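PDB 7NKG: methyl-coenzyme M reductase gamma subunit from Methermicoccus shengliensis DSM 18856, which forms part of methyl-coenzyme M reductase, which probably interconverts methyl- or alkyl-coenzyme M and coenzyme B with the alkane and the mixed disulfide, and helps enclose factor 430. Local coordinates for residues C[65-68]-C[69-72]. Residues are numbered along the deposited sequence; the frame is centred on the assembly and turned at random.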
# COMPACT_ATOMS: atom_id res chain seq x y z
N CYS C 65 -37.32 21.45 -2.63
CA CYS C 65 -36.24 21.66 -3.59
C CYS C 65 -36.77 22.52 -4.72
O CYS C 65 -37.75 22.16 -5.36
CB CYS C 65 -35.71 20.33 -4.11
SG CYS C 65 -34.59 20.49 -5.52
N PRO C 66 -36.09 23.64 -5.03
CA PRO C 66 -36.56 24.49 -6.13
C PRO C 66 -36.51 23.84 -7.50
O PRO C 66 -37.27 24.25 -8.37
CB PRO C 66 -35.63 25.70 -6.08
CG PRO C 66 -34.53 25.36 -5.19
CD PRO C 66 -34.88 24.18 -4.38
N ILE C 67 -35.63 22.85 -7.69
CA ILE C 67 -35.51 22.16 -8.97
C ILE C 67 -36.66 21.17 -9.12
O ILE C 67 -37.28 21.12 -10.18
CB ILE C 67 -34.13 21.49 -9.08
CG1 ILE C 67 -33.00 22.55 -8.96
CG2 ILE C 67 -34.01 20.68 -10.37
CD1 ILE C 67 -33.06 23.80 -9.96
N ARG C 68 -37.00 20.42 -8.06
CA ARG C 68 -38.15 19.51 -8.11
C ARG C 68 -39.45 20.28 -8.43
O ARG C 68 -40.31 19.77 -9.15
CB ARG C 68 -38.32 18.78 -6.78
CG ARG C 68 -37.20 17.77 -6.50
CD ARG C 68 -37.65 16.74 -5.49
NE ARG C 68 -36.54 15.92 -5.01
CZ ARG C 68 -36.62 14.64 -4.63
NH1 ARG C 68 -37.78 13.99 -4.66
NH2 ARG C 68 -35.53 14.00 -4.21
N GLU C 69 -39.55 21.53 -7.96
CA GLU C 69 -40.72 22.37 -8.20
C GLU C 69 -40.85 22.84 -9.65
O GLU C 69 -41.96 23.18 -10.06
CB GLU C 69 -40.68 23.59 -7.28
CG GLU C 69 -40.82 23.25 -5.80
CD GLU C 69 -40.61 24.43 -4.87
OE1 GLU C 69 -40.85 25.57 -5.31
OE2 GLU C 69 -40.19 24.20 -3.71
N ILE C 70 -39.74 22.90 -10.42
CA ILE C 70 -39.78 23.39 -11.81
C ILE C 70 -39.48 22.30 -12.86
O ILE C 70 -39.63 22.57 -14.05
CB ILE C 70 -38.85 24.63 -12.01
CG1 ILE C 70 -37.37 24.28 -11.70
CG2 ILE C 70 -39.34 25.80 -11.12
CD1 ILE C 70 -36.32 25.35 -12.05
N VAL C 71 -39.06 21.09 -12.44
CA VAL C 71 -38.84 19.99 -13.39
C VAL C 71 -39.98 19.02 -13.19
O VAL C 71 -40.07 18.39 -12.13
CB VAL C 71 -37.48 19.28 -13.23
CG1 VAL C 71 -37.34 18.17 -14.27
CG2 VAL C 71 -36.33 20.27 -13.38
N GLU C 72 -40.86 18.91 -14.18
CA GLU C 72 -42.01 18.03 -14.10
C GLU C 72 -41.56 16.58 -14.13
O GLU C 72 -40.88 16.19 -15.08
CB GLU C 72 -42.97 18.32 -15.27
CG GLU C 72 -44.27 17.52 -15.21
CD GLU C 72 -45.39 18.06 -14.34
OE1 GLU C 72 -45.30 19.23 -13.90
OE2 GLU C 72 -46.36 17.31 -14.09
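I67 O takes two backbone bonds from the following residues, one from an i+4 donor and one from an i+3 donor. V71 N, the i+4 donor, is 2.9 Å from I67 O. I70 N, the i+3 donor, is 3.0 Å from the same I67 O. Two residues earlier, E69 N bonds to C65 O at 3.2 Å. The bond from I70 N to P66 O is weak. At the start of the turn, R68 N donates to C65 SG at 3.5 Å, with a fairly straight N-H...S angle of 165°. C65 is therefore the N-cap of a short helix, 66-70, with a cysteine thiol capping its first turn. The mixed i to i+3 and i to i+4 bonds at I67 O mark the last turn, before the chain leaves as a loop at V71.

E69 lays its side chain back over the first turn. Its CG is 3.3 Å from C65 O, and its carboxylate forms a salt bridge with a basic side chain of another protein chain. R68 extends off to another side, roughly at right angles to E69, and bonds through NH2 to the backbone of another protein chain.

The apolar side chains follow. I70 CG1 sits between its own backbone N and carbonyl carbon (chi1 61°), which brings it to 3.3 Å from P66 O. I70 CD1 meets I67 CD1 at 4.2 Å, the two side chains crossing at a slant. An alanine in place of I70 would probably uncover P66 O and leave the end of I67 without this neighbour. I67 and V71 run side by side, their CG2 methyls 3.8 Å apart. Both also pack on apolar side chains of another protein chain.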